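Local coordinates for protein transcription termination factor NusA (Planctomyces limnophilus, PDB 4MTN) that probably takes part in both transcription termination and antitermination, binding the core RNA polymerase and nascent RNA, at residues Val113-Ala124 and Val127-Arg138; Gln321-Ile332 and Leu343-Leu354. All coordinates share one frame; numbering follows the deposited sequence.

Overall arrangement
Contacts 1 and 2 belong to two separate domains of one elongated chain, with centres about 52 Å apart and nearest atoms about 31 Å apart, on opposite sides of the chain's centre. Residues 113-124 and 127-138 join neighbouring strands of the S1 RNA-binding domain, and main-chain hydrogen bonds set their register. Residues 321-332 and 343-354 bring helices together in the helix-hairpin-helix region, where apolar side chains interlock and a tyrosine hydroxyl approaches a main-chain carbonyl, at a modelled distance too short to trust. Both are partly buried, but contact 2 is the more core-like, with eight of fourteen touching residues buried, whereas contact 1 has four of sixteen and runs out to an exposed loop.

Contact 1: Val113-Ala124 and Val127-Arg138; sequences VSGTVTRNEGSA and VNIGKAEAILPR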
loop_
_atom_site.group_PDB
_atom_site.type_symbol
_atom_site.label_atom_id
_atom_site.label_comp_id
_atom_site.label_asym_id
_atom_site.label_seq_id
_atom_site.Cartn_x
_atom_site.Cartn_y
_atom_site.Cartn_z
ATOM N N VAL A 113 6.899 -4.452 -13.147
ATOM C CA VAL A 113 7.220 -3.822 -14.420
ATOM C C VAL A 113 8.718 -3.536 -14.445
ATOM O O VAL A 113 9.304 -3.198 -13.418
ATOM C CB VAL A 113 6.407 -2.522 -14.632
ATOM C CG1 VAL A 113 6.861 -1.791 -15.882
ATOM C CG2 VAL A 113 4.922 -2.838 -14.721
ATOM N N SER A 114 9.340 -3.688 -15.610
ATOM C CA SER A 114 10.777 -3.479 -15.733
ATOM C C SER A 114 11.099 -2.279 -16.618
ATOM O O SER A 114 10.299 -1.885 -17.465
ATOM C CB SER A 114 11.453 -4.733 -16.290
ATOM O OG SER A 114 12.844 -4.524 -16.460
ATOM N N GLY A 115 12.275 -1.697 -16.405
ATOM C CA GLY A 115 12.714 -0.559 -17.189
ATOM C C GLY A 115 14.159 -0.189 -16.919
ATOM O O GLY A 115 14.886 -0.931 -16.257
ATOM N N THR A 116 14.578 0.962 -17.437
ATOM C CA THR A 116 15.940 1.439 -17.233
ATOM C C THR A 116 15.952 2.783 -16.512
ATOM O O THR A 116 15.130 3.655 -16.789
ATOM C CB THR A 116 16.697 1.579 -18.568
ATOM O OG1 THR A 116 15.954 2.426 -19.454
ATOM C CG2 THR A 116 16.889 0.217 -19.215
ATOM N N VAL A 117 16.890 2.939 -15.584
ATOM C CA VAL A 117 17.029 4.184 -14.839
ATOM C C VAL A 117 17.564 5.294 -15.738
ATOM O O VAL A 117 18.567 5.118 -16.426
ATOM C CB VAL A 117 17.963 4.012 -13.626
ATOM C CG1 VAL A 117 18.183 5.344 -12.926
ATOM C CG2 VAL A 117 17.395 2.982 -12.660
ATOM N N THR A 118 16.882 6.436 -15.735
ATOM C CA THR A 118 17.298 7.577 -16.543
ATOM C C THR A 118 17.947 8.651 -15.676
ATOM O O THR A 118 19.151 8.894 -15.770
ATOM C CB THR A 118 16.111 8.190 -17.306
ATOM O OG1 THR A 118 15.203 8.794 -16.377
ATOM C CG2 THR A 118 15.379 7.121 -18.103
ATOM N N ARG A 119 17.144 9.294 -14.835
ATOM C CA ARG A 119 17.646 10.311 -13.919
ATOM C C ARG A 119 17.498 9.853 -12.474
ATOM O O ARG A 119 16.466 9.302 -12.092
ATOM C CB ARG A 119 16.914 11.640 -14.125
ATOM C CG ARG A 119 17.194 12.313 -15.458
ATOM C CD ARG A 119 18.654 12.720 -15.580
ATOM N NE ARG A 119 18.906 13.491 -16.794
ATOM C CZ ARG A 119 20.102 13.945 -17.156
ATOM N NH1 ARG A 119 21.163 13.704 -16.397
ATOM N NH2 ARG A 119 20.239 14.639 -18.277
ATOM N N ASN A 120 18.534 10.082 -11.675
ATOM C CA ASN A 120 18.488 9.725 -10.266
ATOM C C ASN A 120 18.860 10.901 -9.372
ATOM O O ASN A 120 20.014 11.328 -9.341
ATOM C CB ASN A 120 19.426 8.543 -9.994
ATOM C CG ASN A 120 19.241 7.945 -8.610
ATOM O OD1 ASN A 120 18.502 8.474 -7.780
ATOM N ND2 ASN A 120 19.923 6.836 -8.352
ATOM N N GLU A 121 17.876 11.419 -8.644
ATOM C CA GLU A 121 18.134 12.383 -7.583
ATOM C C GLU A 121 17.911 11.713 -6.233
ATOM O O GLU A 121 17.567 10.533 -6.168
ATOM C CB GLU A 121 17.248 13.628 -7.724
ATOM C CG GLU A 121 15.790 13.350 -8.050
ATOM C CD GLU A 121 15.522 13.321 -9.543
ATOM O OE1 GLU A 121 16.477 13.514 -10.323
ATOM O OE2 GLU A 121 14.354 13.110 -9.935
ATOM N N GLY A 122 18.102 12.465 -5.156
ATOM C CA GLY A 122 17.897 11.929 -3.824
ATOM C C GLY A 122 16.433 11.646 -3.557
ATOM O O GLY A 122 16.088 10.639 -2.940
ATOM N N SER A 123 15.572 12.533 -4.042
ATOM C CA SER A 123 14.140 12.453 -3.775
ATOM C C SER A 123 13.438 11.342 -4.553
ATOM O O SER A 123 12.570 10.655 -4.014
ATOM C CB SER A 123 13.479 13.797 -4.085
ATOM O OG SER A 123 13.796 14.228 -5.397
ATOM N N ALA A 124 13.804 11.165 -5.819
ATOM C CA ALA A 124 13.122 10.185 -6.658
ATOM C C ALA A 124 14.002 9.636 -7.778
ATOM O O ALA A 124 15.022 10.225 -8.134
ATOM C CB ALA A 124 11.858 10.794 -7.242
ATOM N N VAL A 127 12.386 6.029 -14.069
ATOM C CA VAL A 127 12.615 4.774 -14.777
ATOM C C VAL A 127 11.873 4.739 -16.108
ATOM O O VAL A 127 10.672 5.007 -16.167
ATOM C CB VAL A 127 12.176 3.567 -13.924
ATOM C CG1 VAL A 127 12.431 2.267 -14.670
ATOM C CG2 VAL A 127 12.897 3.574 -12.584
ATOM N N ASN A 128 12.589 4.405 -17.177
ATOM C CA ASN A 128 11.981 4.310 -18.498
ATOM C C ASN A 128 11.552 2.886 -18.824
ATOM O O ASN A 128 12.386 2.007 -19.025
ATOM C CB ASN A 128 12.947 4.814 -19.571
ATOM C CG ASN A 128 12.397 4.651 -20.974
ATOM O OD1 ASN A 128 11.188 4.724 -21.192
ATOM N ND2 ASN A 128 13.285 4.425 -21.935
ATOM N N ILE A 129 10.243 2.673 -18.885
ATOM C CA ILE A 129 9.689 1.367 -19.220
ATOM C C ILE A 129 9.383 1.301 -20.716
ATOM O O ILE A 129 8.824 0.326 -21.212
ATOM C CB ILE A 129 8.434 1.069 -18.388
ATOM C CG1 ILE A 129 7.340 2.097 -18.676
ATOM C CG2 ILE A 129 8.784 1.074 -16.903
ATOM C CD1 ILE A 129 6.274 2.175 -17.600
ATOM N N GLY A 130 9.752 2.371 -21.415
ATOM C CA GLY A 130 9.747 2.424 -22.867
ATOM C C GLY A 130 8.475 2.938 -23.509
ATOM O O GLY A 130 8.515 3.479 -24.614
ATOM N N LYS A 131 7.345 2.778 -22.829
ATOM C CA LYS A 131 6.120 3.451 -23.242
ATOM C C LYS A 131 6.074 4.862 -22.669
ATOM O O LYS A 131 5.694 5.814 -23.352
ATOM C CB LYS A 131 4.889 2.656 -22.815
ATOM C CG LYS A 131 4.657 1.401 -23.639
ATOM C CD LYS A 131 3.355 0.718 -23.259
ATOM C CE LYS A 131 3.045 -0.437 -24.196
ATOM N NZ LYS A 131 2.855 0.018 -25.602
ATOM N N ALA A 132 6.467 4.979 -21.405
ATOM C CA ALA A 132 6.433 6.250 -20.692
ATOM C C ALA A 132 7.420 6.243 -19.530
ATOM O O ALA A 132 7.897 5.187 -19.117
ATOM C CB ALA A 132 5.027 6.542 -20.192
ATOM N N GLU A 133 7.729 7.427 -19.011
ATOM C CA GLU A 133 8.631 7.549 -17.872
ATOM C C GLU A 133 7.880 7.374 -16.555
ATOM O O GLU A 133 6.859 8.019 -16.320
ATOM C CB GLU A 133 9.345 8.903 -17.892
ATOM C CG GLU A 133 10.250 9.114 -19.097
ATOM C CD GLU A 133 11.502 8.256 -19.052
ATOM O OE1 GLU A 133 11.854 7.770 -17.956
ATOM O OE2 GLU A 133 12.133 8.068 -20.112
ATOM N N ALA A 134 8.394 6.494 -15.702
ATOM C CA ALA A 134 7.805 6.265 -14.389
ATOM C C ALA A 134 8.752 6.751 -13.299
ATOM O O ALA A 134 9.968 6.758 -13.485
ATOM C CB ALA A 134 7.482 4.794 -14.199
ATOM N N ILE A 135 8.195 7.163 -12.165
ATOM C CA ILE A 135 9.021 7.657 -11.071
ATOM C C ILE A 135 8.946 6.755 -9.842
ATOM O O ILE A 135 7.887 6.223 -9.504
ATOM C CB ILE A 135 8.630 9.101 -10.674
ATOM C CG1 ILE A 135 7.133 9.205 -10.365
ATOM C CG2 ILE A 135 9.013 10.077 -11.775
ATOM C CD1 ILE A 135 6.801 9.180 -8.883
ATOM N N LEU A 136 10.090 6.579 -9.190
ATOM C CA LEU A 136 10.162 5.851 -7.931
ATOM C C LEU A 136 10.561 6.810 -6.810
ATOM O O LEU A 136 11.716 7.226 -6.728
ATOM C CB LEU A 136 11.161 4.696 -8.040
ATOM C CG LEU A 136 11.437 3.856 -6.791
ATOM C CD1 LEU A 136 10.179 3.146 -6.323
ATOM C CD2 LEU A 136 12.551 2.853 -7.061
ATOM N N PRO A 137 9.601 7.166 -5.945
ATOM C CA PRO A 137 9.839 8.101 -4.839
ATOM C C PRO A 137 10.631 7.476 -3.692
ATOM O O PRO A 137 10.728 6.251 -3.616
ATOM C CB PRO A 137 8.424 8.472 -4.386
ATOM C CG PRO A 137 7.593 7.298 -4.762
ATOM C CD PRO A 137 8.188 6.754 -6.029
ATOM N N ARG A 138 11.188 8.318 -2.823
ATOM C CA ARG A 138 11.962 7.864 -1.667
ATOM C C ARG A 138 11.215 6.847 -0.812
ATOM O O ARG A 138 11.761 5.803 -0.456
ATOM C CB ARG A 138 12.357 9.052 -0.787
ATOM C CG ARG A 138 13.674 9.706 -1.150
ATOM C CD ARG A 138 14.082 10.711 -0.082
ATOM N NE ARG A 138 13.102 11.786 0.057
ATOM C CZ ARG A 138 13.346 13.061 -0.230
ATOM N NH1 ARG A 138 14.543 13.430 -0.660
ATOM N NH2 ARG A 138 12.393 13.970 -0.074
#
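Asn128 N donates to Thr116 O at 2.7 Å with a nearly straight N-H...O angle of 171°, and Thr116 N returns a bond to Asn128 O at 2.9 Å. The two bonds make Thr116 and Asn128 an antiparallel hydrogen-bonded pair in the hairpin of strands 112-120 and 124-128. Their side chains lie side by side and point the same way. Asn128 CB also meets Thr118 CG2 at 3.7 Å, while the Thr118 hydroxyl bonds to Thr126 O.

With CG anti to the backbone N (chi1 176°), the Asn128 amide extends past the strand end, where OD1 accepts Gly130 N at 2.8 Å from above the amide plane. This is an Asx turn, and Gly130, with its positive phi, suits the bend. Without the side-chain carbonyl, as with an alanine here, Gly130 N would probably lose this acceptor and the turn be freer to move.

On the other face Val117 and Val127 form a non-hydrogen-bonded pair, and both touch Ile153; branched side chains suit this buried, extended backbone. Gly115 fits because a CB would run into Asn128 O and Val127 CG1 and crowd Ile129 CG2. Ile129 CG2 packs against Val113 CG1 at 3.6 Å.

At the exposed end, the Arg138 guanidinium has Ser123 CA over one face, and Arg138 N bonds weakly to Ser123 O. Main-chain bonds therefore fix the hairpin's register, while side chains divide the work: Val117 and Val127 pack inside the S1 domain, Val113 and Ile129 pair at its partly exposed margin, where Ile129 also meets Tyr105 of helix 87-105, and asparagine shapes the turn.

Contact 2: Gln321-Ile332 and Leu343-Leu354; sequences QLDQAVVAYSQI and LVSQGFLSFEDL
Helical residues 321-330 lie against the end of helix 337-345 and the turn into helix 351-355, with CA atoms closest at Ala325 and Leu349, 5.1 Å apart. Gly347 closes helix 337-345 in a Schellman motif; its positive phi suits a residue without a side chain. Small Ala325 admits this close approach, its CB meeting Val344 CG2 at 3.6 Å. Val344 is a knob among Leu322, Ala325, Val326 and Tyr329; its CG1 touches Leu322 CD2 at 3.6 Å.

Tyr329 is the reciprocal knob, seated among Leu343, Val344, Phe351 and Leu354. Its chi1 of -72° sets CG anti to the carbonyl carbon and sends the ring across the interface. Leu354 CD2 makes a CH-pi contact over one face, 4.1 Å from the centroid. The ring's edge points at the face of Phe351 in a T-shaped stack, planes at 85°. Tyrosine suits this site because its apolar ring packs between the segments while its hydroxyl ends among main-chain carbonyls; the modelled bond to Ser350 O is doubtfully short.

This apolar interlock belongs to the helix-hairpin-helix region; around it, helix 370-399 covers Ile332 and Phe351, helix 359-366 touches Leu343, and Asp353 forms a salt bridge with Arg278 of strand 278-282.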
loop_
_atom_site.group_PDB
_atom_site.type_symbol
_atom_site.label_atom_id
_atom_site.label_comp_id
_atom_site.label_asym_id
_atom_site.label_seq_id
_atom_site.Cartn_x
_atom_site.Cartn_y
_atom_site.Cartn_z
ATOM N N GLN A 321 0.202 -7.177 36.466
ATOM C CA GLN A 321 -0.503 -6.192 35.656
ATOM C C GLN A 321 -1.999 -6.198 35.961
ATOM O O GLN A 321 -2.648 -5.154 35.941
ATOM C CB GLN A 321 -0.271 -6.457 34.167
ATOM C CG GLN A 321 -0.320 -5.214 33.298
ATOM C CD GLN A 321 0.981 -4.437 33.325
ATOM O OE1 GLN A 321 2.047 -5.000 33.576
ATOM N NE2 GLN A 321 0.901 -3.137 33.067
ATOM N N LEU A 322 -2.539 -7.380 36.243
ATOM C CA LEU A 322 -3.959 -7.523 36.549
ATOM C C LEU A 322 -4.304 -6.893 37.896
ATOM O O LEU A 322 -5.351 -6.266 38.046
ATOM C CB LEU A 322 -4.368 -9.000 36.548
ATOM C CG LEU A 322 -4.069 -9.828 35.295
ATOM C CD1 LEU A 322 -4.497 -11.274 35.490
ATOM C CD2 LEU A 322 -4.729 -9.233 34.062
ATOM N N ASP A 323 -3.415 -7.065 38.870
ATOM C CA ASP A 323 -3.632 -6.541 40.215
ATOM C C ASP A 323 -3.608 -5.017 40.242
ATOM O O ASP A 323 -4.443 -4.386 40.889
ATOM C CB ASP A 323 -2.580 -7.093 41.181
ATOM C CG ASP A 323 -2.727 -8.582 41.418
ATOM O OD1 ASP A 323 -3.875 -9.074 41.435
ATOM O OD2 ASP A 323 -1.693 -9.262 41.591
ATOM N N GLN A 324 -2.646 -4.432 39.536
ATOM C CA GLN A 324 -2.488 -2.983 39.513
ATOM C C GLN A 324 -3.586 -2.306 38.701
ATOM O O GLN A 324 -3.991 -1.186 39.006
ATOM C CB GLN A 324 -1.115 -2.604 38.953
ATOM C CG GLN A 324 0.050 -3.080 39.803
ATOM C CD GLN A 324 1.395 -2.733 39.195
ATOM O OE1 GLN A 324 1.472 -2.003 38.207
ATOM N NE2 GLN A 324 2.463 -3.258 39.784
ATOM N N ALA A 325 -4.065 -2.991 37.667
ATOM C CA ALA A 325 -5.089 -2.435 36.788
ATOM C C ALA A 325 -6.422 -2.259 37.513
ATOM O O ALA A 325 -7.161 -1.312 37.244
ATOM C CB ALA A 325 -5.266 -3.315 35.562
ATOM N N VAL A 326 -6.724 -3.172 38.432
ATOM C CA VAL A 326 -7.953 -3.088 39.215
ATOM C C VAL A 326 -7.897 -1.916 40.191
ATOM O O VAL A 326 -8.853 -1.146 40.307
ATOM C CB VAL A 326 -8.216 -4.390 39.998
ATOM C CG1 VAL A 326 -9.458 -4.248 40.865
ATOM C CG2 VAL A 326 -8.362 -5.562 39.044
ATOM N N VAL A 327 -6.772 -1.784 40.885
ATOM C CA VAL A 327 -6.577 -0.698 41.840
ATOM C C VAL A 327 -6.568 0.654 41.131
ATOM O O VAL A 327 -7.114 1.637 41.635
ATOM C CB VAL A 327 -5.263 -0.872 42.631
ATOM C CG1 VAL A 327 -5.100 0.243 43.654
ATOM C CG2 VAL A 327 -5.234 -2.230 43.313
ATOM N N ALA A 328 -5.956 0.693 39.952
ATOM C CA ALA A 328 -5.872 1.921 39.171
ATOM C C ALA A 328 -7.246 2.363 38.676
ATOM O O ALA A 328 -7.599 3.538 38.772
ATOM C CB ALA A 328 -4.921 1.739 37.997
ATOM N N TYR A 329 -8.018 1.415 38.152
ATOM C CA TYR A 329 -9.344 1.714 37.619
ATOM C C TYR A 329 -10.327 2.095 38.723
ATOM O O TYR A 329 -11.276 2.840 38.486
ATOM C CB TYR A 329 -9.886 0.519 36.829
ATOM C CG TYR A 329 -9.205 0.298 35.497
ATOM C CD1 TYR A 329 -8.459 1.305 34.899
ATOM C CD2 TYR A 329 -9.313 -0.919 34.835
ATOM C CE1 TYR A 329 -7.839 1.106 33.680
ATOM C CE2 TYR A 329 -8.694 -1.127 33.617
ATOM C CZ TYR A 329 -7.959 -0.111 33.044
ATOM O OH TYR A 329 -7.343 -0.315 31.831
ATOM N N SER A 330 -10.089 1.582 39.927
ATOM C CA SER A 330 -10.966 1.855 41.062
ATOM C C SER A 330 -10.845 3.300 41.541
ATOM O O SER A 330 -11.745 3.818 42.206
ATOM C CB SER A 330 -10.661 0.896 42.213
ATOM O OG SER A 330 -10.856 -0.449 41.816
ATOM N N GLN A 331 -9.730 3.942 41.207
ATOM C CA GLN A 331 -9.509 5.340 41.563
ATOM C C GLN A 331 -10.537 6.243 40.894
ATOM O O GLN A 331 -10.962 7.248 41.465
ATOM C CB GLN A 331 -8.097 5.781 41.174
ATOM C CG GLN A 331 -7.001 5.253 42.084
ATOM C CD GLN A 331 -5.633 5.781 41.702
ATOM O OE1 GLN A 331 -5.349 6.009 40.526
ATOM N NE2 GLN A 331 -4.777 5.985 42.697
ATOM N N ILE A 332 -10.929 5.878 39.679
ATOM C CA ILE A 332 -11.933 6.631 38.940
ATOM C C ILE A 332 -13.302 6.499 39.593
ATOM O O ILE A 332 -13.817 5.390 39.746
ATOM C CB ILE A 332 -12.030 6.160 37.476
ATOM C CG1 ILE A 332 -10.674 6.285 36.780
ATOM C CG2 ILE A 332 -13.093 6.953 36.731
ATOM C CD1 ILE A 332 -10.670 5.771 35.357
ATOM N N LEU A 343 -13.298 -5.066 33.427
ATOM C CA LEU A 343 -12.448 -4.475 32.399
ATOM C C LEU A 343 -11.128 -5.227 32.280
ATOM O O LEU A 343 -10.678 -5.541 31.179
ATOM C CB LEU A 343 -12.181 -3.000 32.707
ATOM C CG LEU A 343 -13.369 -2.042 32.600
ATOM C CD1 LEU A 343 -13.023 -0.701 33.226
ATOM C CD2 LEU A 343 -13.782 -1.867 31.148
ATOM N N VAL A 344 -10.517 -5.512 33.426
ATOM C CA VAL A 344 -9.234 -6.203 33.477
ATOM C C VAL A 344 -9.351 -7.625 32.935
ATOM O O VAL A 344 -8.452 -8.119 32.252
ATOM C CB VAL A 344 -8.681 -6.242 34.917
ATOM C CG1 VAL A 344 -7.355 -6.975 34.966
ATOM C CG2 VAL A 344 -8.524 -4.833 35.455
ATOM N N SER A 345 -10.472 -8.272 33.232
ATOM C CA SER A 345 -10.721 -9.631 32.767
ATOM C C SER A 345 -10.891 -9.680 31.251
ATOM O O SER A 345 -10.688 -10.724 30.629
ATOM C CB SER A 345 -11.962 -10.209 33.448
ATOM O OG SER A 345 -13.132 -9.517 33.049
ATOM N N GLN A 346 -11.266 -8.548 30.666
ATOM C CA GLN A 346 -11.504 -8.472 29.229
ATOM C C GLN A 346 -10.277 -7.967 28.467
ATOM O O GLN A 346 -10.328 -7.780 27.251
ATOM C CB GLN A 346 -12.709 -7.580 28.939
ATOM C CG GLN A 346 -13.496 -8.001 27.712
ATOM C CD GLN A 346 -14.229 -9.314 27.912
ATOM O OE1 GLN A 346 -14.551 -9.693 29.039
ATOM N NE2 GLN A 346 -14.496 -10.015 26.817
ATOM N N GLY A 347 -9.180 -7.743 29.185
ATOM C CA GLY A 347 -7.925 -7.374 28.554
ATOM C C GLY A 347 -7.502 -5.925 28.709
ATOM O O GLY A 347 -6.472 -5.516 28.171
ATOM N N PHE A 348 -8.288 -5.145 29.444
ATOM C CA PHE A 348 -7.950 -3.746 29.688
ATOM C C PHE A 348 -7.010 -3.620 30.882
ATOM O O PHE A 348 -7.351 -4.017 31.996
ATOM C CB PHE A 348 -9.215 -2.918 29.915
ATOM C CG PHE A 348 -10.120 -2.860 28.720
ATOM C CD1 PHE A 348 -9.986 -1.850 27.782
ATOM C CD2 PHE A 348 -11.103 -3.817 28.530
ATOM C CE1 PHE A 348 -10.817 -1.795 26.681
ATOM C CE2 PHE A 348 -11.935 -3.767 27.430
ATOM C CZ PHE A 348 -11.789 -2.755 26.503
ATOM N N LEU A 349 -5.826 -3.066 30.643
ATOM C CA LEU A 349 -4.807 -2.970 31.682
ATOM C C LEU A 349 -4.466 -1.520 32.014
ATOM O O LEU A 349 -4.708 -1.059 33.129
ATOM C CB LEU A 349 -3.547 -3.724 31.257
ATOM C CG LEU A 349 -3.740 -5.224 31.019
ATOM C CD1 LEU A 349 -2.469 -5.858 30.475
ATOM C CD2 LEU A 349 -4.189 -5.916 32.299
ATOM N N SER A 350 -3.900 -0.808 31.046
ATOM C CA SER A 350 -3.519 0.585 31.250
ATOM C C SER A 350 -4.706 1.522 31.046
ATOM O O SER A 350 -5.805 1.082 30.706
ATOM C CB SER A 350 -2.379 0.970 30.306
ATOM O OG SER A 350 -2.782 0.870 28.951
ATOM N N PHE A 351 -4.476 2.816 31.249
ATOM C CA PHE A 351 -5.515 3.818 31.041
ATOM C C PHE A 351 -5.665 4.131 29.558
ATOM O O PHE A 351 -6.696 4.645 29.123
ATOM C CB PHE A 351 -5.204 5.094 31.826
ATOM C CG PHE A 351 -5.469 4.977 33.300
ATOM C CD1 PHE A 351 -6.740 5.189 33.809
ATOM C CD2 PHE A 351 -4.448 4.651 34.179
ATOM C CE1 PHE A 351 -6.988 5.080 35.164
ATOM C CE2 PHE A 351 -4.691 4.540 35.535
ATOM C CZ PHE A 351 -5.963 4.755 36.029
ATOM N N GLU A 352 -4.629 3.818 28.788
ATOM C CA GLU A 352 -4.672 3.970 27.339
ATOM C C GLU A 352 -5.718 3.037 26.744
ATOM O O GLU A 352 -6.465 3.418 25.843
ATOM C CB GLU A 352 -3.299 3.686 26.721
ATOM C CG GLU A 352 -2.268 4.788 26.918
ATOM C CD GLU A 352 -1.708 4.841 28.330
ATOM O OE1 GLU A 352 -2.037 3.952 29.143
ATOM O OE2 GLU A 352 -0.935 5.776 28.626
ATOM N N ASP A 353 -5.767 1.815 27.263
ATOM C CA ASP A 353 -6.712 0.813 26.790
ATOM C C ASP A 353 -8.142 1.195 27.150
ATOM O O ASP A 353 -9.078 0.913 26.402
ATOM C CB ASP A 353 -6.375 -0.561 27.374
ATOM C CG ASP A 353 -4.933 -0.960 27.134
ATOM O OD1 ASP A 353 -4.344 -0.498 26.134
ATOM O OD2 ASP A 353 -4.389 -1.738 27.945
ATOM N N LEU A 354 -8.304 1.834 28.302
ATOM C CA LEU A 354 -9.624 2.227 28.772
ATOM C C LEU A 354 -10.144 3.439 28.008
ATOM O O LEU A 354 -11.343 3.566 27.774
ATOM C CB LEU A 354 -9.591 2.522 30.273
ATOM C CG LEU A 354 -10.933 2.856 30.928
ATOM C CD1 LEU A 354 -11.963 1.782 30.615
ATOM C CD2 LEU A 354 -10.769 3.025 32.430
#